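Local coordinates for leucine-rich repeat protein (PDB 4ECN) that is of unknown function but, as an extracellular leucine-rich repeat protein of a Bacteroides species, probably binds other proteins, at residues P515-L520 against E544-K549; N654-E659 against S681-Q686. All coordinates share one frame; numbering follows the deposited sequence.

How the contacts relate
Both contacts join successive coils of the leucine-rich repeat region, but at different points of the coil and beside different sheets. Contact 1 lies where the chain enters parallel strands 519-521 and 552-554 of the mixed sheet, contact 2 where it leaves strands 646-650 and 675-679 of the later, all-parallel sheet. Their centres are about 39 Å apart and their nearest atoms about 24 Å, so they do not touch, and contact 1 closes before contact 2 opens along the chain. Contact 1 relies on one long lysine, contact 2 on a denser set of backbone bonds and a salt bridge. The sodium ion, at Gln314 and Val317, uses residues of neither.

Contact 1 (P515-L520 against E544-K549)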
ATOM      1  N   PRO A 515      -2.165 -23.141 -10.178  1.00 55.35           N
ATOM      2  CA  PRO A 515      -2.502 -23.496 -11.575  1.00 55.45           C
ATOM      3  C   PRO A 515      -2.545 -22.336 -12.566  1.00 59.08           C
ATOM      4  O   PRO A 515      -2.081 -22.503 -13.696  1.00 58.10           O
ATOM      5  CB  PRO A 515      -3.913 -24.073 -11.475  1.00 57.20           C
ATOM      6  CG  PRO A 515      -4.182 -24.239 -10.046  1.00 61.98           C
ATOM      7  CD  PRO A 515      -3.333 -23.284  -9.298  1.00 56.59           C
ATOM      8  N   GLU A 516      -3.133 -21.188 -12.168  1.00 55.90           N
ATOM      9  CA  GLU A 516      -3.379 -20.070 -13.075  1.00 55.48           C
ATOM     10  C   GLU A 516      -2.747 -18.738 -12.630  1.00 56.75           C
ATOM     11  O   GLU A 516      -3.353 -17.683 -12.820  1.00 55.98           O
ATOM     12  CB  GLU A 516      -4.900 -19.884 -13.199  1.00 57.19           C
ATOM     13  CG  GLU A 516      -5.616 -21.086 -13.811  1.00 70.75           C
ATOM     14  CD  GLU A 516      -5.246 -21.451 -15.239  1.00 91.87           C
ATOM     15  OE1 GLU A 516      -4.889 -20.542 -16.028  1.00 76.79           O
ATOM     16  OE2 GLU A 516      -5.363 -22.652 -15.581  1.00 89.03           O
ATOM     17  N   LEU A 517      -1.510 -18.771 -12.129  1.00 51.90           N
ATOM     18  CA  LEU A 517      -0.812 -17.552 -11.715  1.00 50.41           C
ATOM     19  C   LEU A 517      -0.464 -16.716 -12.957  1.00 53.84           C
ATOM     20  O   LEU A 517      -0.004 -17.258 -13.957  1.00 55.02           O
ATOM     21  CB  LEU A 517       0.447 -17.908 -10.892  1.00 50.52           C
ATOM     22  CG  LEU A 517       1.290 -16.777 -10.274  1.00 54.65           C
ATOM     23  CD1 LEU A 517       0.491 -15.941  -9.297  1.00 54.31           C
ATOM     24  CD2 LEU A 517       2.528 -17.327  -9.569  1.00 57.46           C
ATOM     25  N   GLN A 518      -0.722 -15.409 -12.895  1.00 48.15           N
ATOM     26  CA  GLN A 518      -0.513 -14.482 -14.002  1.00 46.85           C
ATOM     27  C   GLN A 518       0.345 -13.291 -13.626  1.00 49.55           C
ATOM     28  O   GLN A 518       1.121 -12.820 -14.458  1.00 50.13           O
ATOM     29  CB  GLN A 518      -1.866 -13.953 -14.499  1.00 47.66           C
ATOM     30  CG  GLN A 518      -2.743 -14.985 -15.190  1.00 48.78           C
ATOM     31  CD  GLN A 518      -4.044 -14.371 -15.616  1.00 58.03           C
ATOM     32  OE1 GLN A 518      -4.308 -13.181 -15.425  1.00 54.81           O
ATOM     33  NE2 GLN A 518      -4.890 -15.169 -16.209  1.00 46.60           N
ATOM     34  N   SER A 519       0.138 -12.748 -12.417  1.00 44.13           N
ATOM     35  CA  SER A 519       0.829 -11.578 -11.887  1.00 42.00           C
ATOM     36  C   SER A 519       1.495 -11.927 -10.564  1.00 47.98           C
ATOM     37  O   SER A 519       0.823 -12.402  -9.642  1.00 49.77           O
ATOM     38  CB  SER A 519      -0.158 -10.432 -11.712  1.00 42.64           C
ATOM     39  OG  SER A 519       0.391  -9.363 -10.957  1.00 52.42           O
ATOM     40  N   LEU A 520       2.812 -11.677 -10.466  1.00 42.80           N
ATOM     41  CA  LEU A 520       3.615 -11.956  -9.281  1.00 41.94           C
ATOM     42  C   LEU A 520       4.552 -10.792  -8.984  1.00 46.97           C
ATOM     43  O   LEU A 520       5.224 -10.284  -9.892  1.00 47.55           O
ATOM     44  CB  LEU A 520       4.416 -13.257  -9.494  1.00 42.48           C
ATOM     45  CG  LEU A 520       5.299 -13.755  -8.353  1.00 46.67           C
ATOM     46  CD1 LEU A 520       4.476 -14.273  -7.214  1.00 46.95           C
ATOM     47  CD2 LEU A 520       6.238 -14.827  -8.829  1.00 47.73           C
ATOM     48  N   GLU A 544       6.097 -26.181 -15.536  1.00 73.33           N
ATOM     49  CA  GLU A 544       5.099 -26.337 -16.606  1.00 74.39           C
ATOM     50  C   GLU A 544       3.753 -25.727 -16.191  1.00 77.74           C
ATOM     51  O   GLU A 544       2.911 -25.485 -17.066  1.00 76.86           O
ATOM     52  CB  GLU A 544       4.906 -27.813 -17.002  1.00 77.62           C
ATOM     53  CG  GLU A 544       6.176 -28.636 -17.184  1.00 90.26           C
ATOM     54  CD  GLU A 544       6.550 -29.478 -15.975  1.00119.07           C
ATOM     55  OE1 GLU A 544       6.883 -28.904 -14.909  1.00 98.10           O
ATOM     56  OE2 GLU A 544       6.511 -30.725 -16.101  1.00122.51           O
ATOM     57  N   ASP A 545       3.551 -25.488 -14.859  1.00 74.17           N
ATOM     58  CA  ASP A 545       2.352 -24.823 -14.320  1.00 73.46           C
ATOM     59  C   ASP A 545       2.398 -23.358 -14.659  1.00 75.13           C
ATOM     60  O   ASP A 545       1.798 -22.913 -15.638  1.00 74.22           O
ATOM     61  CB  ASP A 545       2.181 -24.980 -12.766  1.00 75.24           C
ATOM     62  CG  ASP A 545       2.017 -26.373 -12.183  1.00 86.54           C
ATOM     63  OD1 ASP A 545       0.967 -27.007 -12.446  1.00 87.21           O
ATOM     64  OD2 ASP A 545       2.882 -26.781 -11.357  1.00 90.59           O
ATOM     65  N   THR A 546       3.210 -22.639 -13.867  1.00 70.26           N
ATOM     66  CA  THR A 546       3.387 -21.199 -13.825  1.00 68.28           C
ATOM     67  C   THR A 546       4.228 -20.655 -15.015  1.00 71.16           C
ATOM     68  O   THR A 546       3.864 -19.604 -15.556  1.00 70.96           O
ATOM     69  CB  THR A 546       4.032 -20.796 -12.476  1.00 69.03           C
ATOM     70  OG1 THR A 546       5.389 -21.237 -12.402  1.00 64.50           O
ATOM     71  CG2 THR A 546       3.229 -21.297 -11.264  1.00 64.97           C
ATOM     72  N   GLY A 547       5.313 -21.336 -15.396  1.00 65.64           N
ATOM     73  CA  GLY A 547       6.192 -20.879 -16.480  1.00 64.30           C
ATOM     74  C   GLY A 547       5.513 -20.248 -17.685  1.00 63.98           C
ATOM     75  O   GLY A 547       5.694 -19.050 -17.944  1.00 62.41           O
ATOM     76  N   PRO A 548       4.663 -21.018 -18.402  1.00 58.40           N
ATOM     77  CA  PRO A 548       3.984 -20.459 -19.578  1.00 57.53           C
ATOM     78  C   PRO A 548       2.741 -19.580 -19.258  1.00 59.73           C
ATOM     79  O   PRO A 548       2.088 -19.122 -20.210  1.00 59.40           O
ATOM     80  CB  PRO A 548       3.554 -21.722 -20.333  1.00 60.16           C
ATOM     81  CG  PRO A 548       3.327 -22.717 -19.293  1.00 64.37           C
ATOM     82  CD  PRO A 548       4.354 -22.455 -18.242  1.00 59.83           C
ATOM     83  N   LYS A 549       2.413 -19.332 -17.955  1.00 54.20           N
ATOM     84  CA  LYS A 549       1.212 -18.572 -17.530  1.00 52.86           C
ATOM     85  C   LYS A 549       1.501 -17.133 -17.016  1.00 55.57           C
ATOM     86  O   LYS A 549       0.598 -16.282 -17.083  1.00 53.88           O
ATOM     87  CB  LYS A 549       0.465 -19.322 -16.403  1.00 54.40           C
ATOM     88  CG  LYS A 549      -0.221 -20.602 -16.828  1.00 60.98           C
ATOM     89  CD  LYS A 549      -1.626 -20.411 -17.380  1.00 63.21           C
ATOM     90  CE  LYS A 549      -2.184 -21.713 -17.912  1.00 65.86           C
ATOM     91  NZ  LYS A 549      -2.033 -22.829 -16.945  1.00 72.49           N
TER
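Lys549 reaches back along the 515-520 segment and meets Glu516 near its tip, the two long side chains crossing obliquely. Its CB lies beside the carbonyl of Leu517, with Leu517 O 3.2 Å from Lys549 CB. From there a bend at chi2 (-86°) and another at chi4 (49°) carry the ammonium group to the start of the opposite segment. Lys549 NZ gives a weak hydrogen bond to Pro515 O, at 3.3 Å, and forms a long salt bridge with Glu516 OE2, at 3.6 Å. The other carboxylate oxygen lies against the aliphatic part of the lysine, Glu516 OE1 being 3.5 Å from Lys549 CE. Glu516 starts off away from the other segment, and the bend of its chain at chi2 (-63°) brings the carboxylate back. A lysine suits this place because its methylenes can run along the carbonyls while the ammonium group ends between Pro515 O and the Glu516 carboxylate, whose charge would probably favour it there.

The two segments lead into neighbouring parallel strands, 519-521 and 552-554, joined through helix 530-542 in a beta-alpha-beta crossover. Leu517 and Leu520 fit the first two leucine positions of the LxxLxL repeat, and Ile550 and Phe553 fill the matching places one coil on.

Leu517 turns its branched end into the interior, against Ile550 and Val496, and its CD2 comes 4.4 Å from Thr546 CG2. Threonine serves both needs here: the methyl faces the leucine, while OG1 makes a weak hydrogen bond to Leu540 O at the end of the helix. Thr546 O also accepts from Lys549 N at 2.8 Å, which curls the loop back toward the lysine. Gln518 CA passes 3.7 Å from Lys549 O, but its extended side chain leads away, and OE1 is hydrogen-bonded to Arg384.

Contact 2 (N654-E659 against S681-Q686); sequences NKIGSE and SYNEIQ
Lys655 and Gly657 lie opposite Asn683 and Ile685, the segments running in the same direction with CA atoms 4.8 and 4.5 Å apart. Asn654 N donates to Tyr682 O at 3.1 Å, and two residues on Glu684 N donates to Ile656 O at 2.9 Å. A type II beta turn then bends Lys655-Ser658. Gly657 takes a positive phi (90°); a CB there would run into Glu684 O and Ile685 CA and press on the carbonyl oxygen of Ile656, so glycine suits the third position of the turn. The turn is gripped twice at Lys655 O, by Ser658 N and Ser658 OG at 2.7 Å.

Asn683 lies alongside Ile656; its OD1, less surely placed, accepts from Ile656 N at 3.0 Å. Glu684 runs alongside Lys655, its extension beyond CG (chi2 178°) carrying the carboxylate out; there OE2 meets Lys655 NZ with its syn lone pair, at 2.8 Å, while OE1 rests against Ser658 CB. An alanine at Glu684 would probably leave the Lys655 ammonium without its acidic mate and open a gap beside Ser658. On the buried side, Ile656 CG2 meets Ile685 CG1 at 4.2 Å.

Asn654 and Asn683 occupy the asparagine position of the LxxLxLxxNxL consensus and form rungs of an asparagine ladder. Asn654 ND2 donates to Phe651 O and Phe626 O and its OD1 accepts from Leu631 N; Asn683 ND2 donates to Phe651 O and Leu680 O, and Asn707 of the next coil accepts from Ile685 N. The contact thus sits just beyond strands 646-650 and 675-679, with helix 690-694 following 681-686.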
ATOM      1  N   ASN A 654      24.645   5.786 -18.497  1.00 38.34           N
ATOM      2  CA  ASN A 654      25.309   4.592 -19.030  1.00 38.59           C
ATOM      3  C   ASN A 654      26.712   4.998 -19.534  1.00 46.06           C
ATOM      4  O   ASN A 654      27.212   6.048 -19.115  1.00 47.42           O
ATOM      5  CB  ASN A 654      24.463   3.936 -20.118  1.00 32.74           C
ATOM      6  CG  ASN A 654      23.373   3.075 -19.562  1.00 45.98           C
ATOM      7  OD1 ASN A 654      23.632   1.993 -19.056  1.00 43.68           O
ATOM      8  ND2 ASN A 654      22.126   3.485 -19.709  1.00 35.13           N
ATOM      9  N   LYS A 655      27.330   4.203 -20.435  1.00 42.58           N
ATOM     10  CA  LYS A 655      28.665   4.464 -20.980  1.00 41.87           C
ATOM     11  C   LYS A 655      28.632   4.377 -22.501  1.00 46.94           C
ATOM     12  O   LYS A 655      29.563   3.829 -23.097  1.00 48.49           O
ATOM     13  CB  LYS A 655      29.684   3.449 -20.399  1.00 44.29           C
ATOM     14  CG  LYS A 655      29.830   3.487 -18.880  1.00 49.94           C
ATOM     15  CD  LYS A 655      30.871   2.507 -18.374  1.00 55.79           C
ATOM     16  CE  LYS A 655      32.047   3.179 -17.699  1.00 70.77           C
ATOM     17  NZ  LYS A 655      32.943   3.882 -18.665  1.00 81.79           N
ATOM     18  N   ILE A 656      27.533   4.848 -23.134  1.00 42.29           N
ATOM     19  CA  ILE A 656      27.360   4.789 -24.592  1.00 41.74           C
ATOM     20  C   ILE A 656      28.426   5.688 -25.247  1.00 48.84           C
ATOM     21  O   ILE A 656      28.569   6.845 -24.856  1.00 48.22           O
ATOM     22  CB  ILE A 656      25.911   5.179 -25.049  1.00 43.47           C
ATOM     23  CG1 ILE A 656      24.777   4.548 -24.201  1.00 42.85           C
ATOM     24  CG2 ILE A 656      25.691   4.989 -26.570  1.00 44.62           C
ATOM     25  CD1 ILE A 656      24.565   3.148 -24.311  1.00 52.58           C
ATOM     26  N   GLY A 657      29.151   5.146 -26.228  1.00 48.21           N
ATOM     27  CA  GLY A 657      30.186   5.879 -26.959  1.00 49.18           C
ATOM     28  C   GLY A 657      31.580   5.794 -26.364  1.00 54.99           C
ATOM     29  O   GLY A 657      32.525   6.399 -26.888  1.00 55.40           O
ATOM     30  N   SER A 658      31.714   5.059 -25.244  1.00 51.76           N
ATOM     31  CA  SER A 658      32.991   4.870 -24.563  1.00 51.54           C
ATOM     32  C   SER A 658      33.855   3.917 -25.363  1.00 57.41           C
ATOM     33  O   SER A 658      35.073   3.926 -25.197  1.00 57.58           O
ATOM     34  CB  SER A 658      32.797   4.370 -23.135  1.00 52.21           C
ATOM     35  OG  SER A 658      32.173   3.101 -23.069  1.00 58.83           O
ATOM     36  N   GLU A 659      33.230   3.140 -26.274  1.00 54.90           N
ATOM     37  CA  GLU A 659      33.929   2.175 -27.116  1.00 55.53           C
ATOM     38  C   GLU A 659      34.194   2.723 -28.530  1.00 59.07           C
ATOM     39  O   GLU A 659      34.799   2.019 -29.344  1.00 59.19           O
ATOM     40  CB  GLU A 659      33.147   0.861 -27.195  1.00 57.06           C
ATOM     41  CG  GLU A 659      33.202   0.069 -25.903  1.00 67.65           C
ATOM     42  CD  GLU A 659      34.603  -0.260 -25.421  1.00 85.98           C
ATOM     43  OE1 GLU A 659      35.395  -0.823 -26.213  1.00 72.32           O
ATOM     44  OE2 GLU A 659      34.908   0.057 -24.248  1.00 79.39           O
ATOM     45  N   SER A 681      21.185  11.152 -22.075  1.00 37.32           N
ATOM     46  CA  SER A 681      21.937  12.056 -21.201  1.00 37.83           C
ATOM     47  C   SER A 681      22.788  11.237 -20.232  1.00 46.51           C
ATOM     48  O   SER A 681      22.433  10.087 -19.943  1.00 48.59           O
ATOM     49  CB  SER A 681      21.007  13.007 -20.461  1.00 38.76           C
ATOM     50  OG  SER A 681      20.047  12.283 -19.721  1.00 50.42           O
ATOM     51  N   TYR A 682      23.953  11.792 -19.797  1.00 41.88           N
ATOM     52  CA  TYR A 682      24.945  11.147 -18.917  1.00 40.24           C
ATOM     53  C   TYR A 682      25.416   9.868 -19.560  1.00 46.05           C
ATOM     54  O   TYR A 682      24.990   8.766 -19.196  1.00 45.86           O
ATOM     55  CB  TYR A 682      24.443  10.892 -17.493  1.00 39.19           C
ATOM     56  CG  TYR A 682      24.064  12.157 -16.761  1.00 39.06           C
ATOM     57  CD1 TYR A 682      22.781  12.695 -16.876  1.00 39.84           C
ATOM     58  CD2 TYR A 682      24.980  12.816 -15.945  1.00 39.09           C
ATOM     59  CE1 TYR A 682      22.420  13.855 -16.198  1.00 38.39           C
ATOM     60  CE2 TYR A 682      24.622  13.969 -15.246  1.00 39.54           C
ATOM     61  CZ  TYR A 682      23.334  14.474 -15.363  1.00 47.05           C
ATOM     62  OH  TYR A 682      22.955  15.610 -14.685  1.00 52.33           O
ATOM     63  N   ASN A 683      26.259  10.039 -20.581  1.00 43.27           N
ATOM     64  CA  ASN A 683      26.885   8.951 -21.325  1.00 42.85           C
ATOM     65  C   ASN A 683      28.268   9.414 -21.727  1.00 45.59           C
ATOM     66  O   ASN A 683      28.830  10.260 -21.040  1.00 46.72           O
ATOM     67  CB  ASN A 683      26.019   8.504 -22.511  1.00 41.12           C
ATOM     68  CG  ASN A 683      25.010   7.461 -22.103  1.00 52.26           C
ATOM     69  OD1 ASN A 683      25.383   6.385 -21.692  1.00 50.30           O
ATOM     70  ND2 ASN A 683      23.721   7.735 -22.198  1.00 38.43           N
ATOM     71  N   GLU A 684      28.854   8.835 -22.759  1.00 41.80           N
ATOM     72  CA  GLU A 684      30.200   9.202 -23.179  1.00 42.41           C
ATOM     73  C   GLU A 684      30.222   9.400 -24.688  1.00 48.58           C
ATOM     74  O   GLU A 684      31.227   9.128 -25.351  1.00 50.99           O
ATOM     75  CB  GLU A 684      31.205   8.138 -22.730  1.00 44.39           C
ATOM     76  CG  GLU A 684      31.304   7.973 -21.221  1.00 50.53           C
ATOM     77  CD  GLU A 684      32.252   6.890 -20.761  1.00 68.75           C
ATOM     78  OE1 GLU A 684      33.416   6.874 -21.220  1.00 77.03           O
ATOM     79  OE2 GLU A 684      31.839   6.080 -19.903  1.00 70.13           O
ATOM     80  N   ILE A 685      29.093   9.909 -25.219  1.00 43.39           N
ATOM     81  CA  ILE A 685      28.845  10.164 -26.631  1.00 41.87           C
ATOM     82  C   ILE A 685      29.708  11.315 -27.086  1.00 46.96           C
ATOM     83  O   ILE A 685      29.616  12.434 -26.555  1.00 47.70           O
ATOM     84  CB  ILE A 685      27.339  10.432 -26.857  1.00 43.10           C
ATOM     85  CG1 ILE A 685      26.510   9.149 -26.544  1.00 42.58           C
ATOM     86  CG2 ILE A 685      27.081  10.950 -28.272  1.00 42.40           C
ATOM     87  CD1 ILE A 685      25.075   9.393 -26.260  1.00 43.66           C
ATOM     88  N   GLN A 686      30.566  11.025 -28.067  1.00 42.53           N
ATOM     89  CA  GLN A 686      31.469  12.003 -28.666  1.00 41.18           C
ATOM     90  C   GLN A 686      31.011  12.372 -30.064  1.00 43.22           C
ATOM     91  O   GLN A 686      31.283  13.479 -30.509  1.00 43.13           O
ATOM     92  CB  GLN A 686      32.887  11.451 -28.696  1.00 42.64           C
ATOM     93  CG  GLN A 686      33.783  12.138 -27.699  1.00 52.55           C
ATOM     94  CD  GLN A 686      35.086  11.413 -27.510  1.00 68.17           C
ATOM     95  OE1 GLN A 686      35.164  10.402 -26.799  1.00 57.67           O
ATOM     96  NE2 GLN A 686      36.151  11.970 -28.058  1.00 64.39           N
TER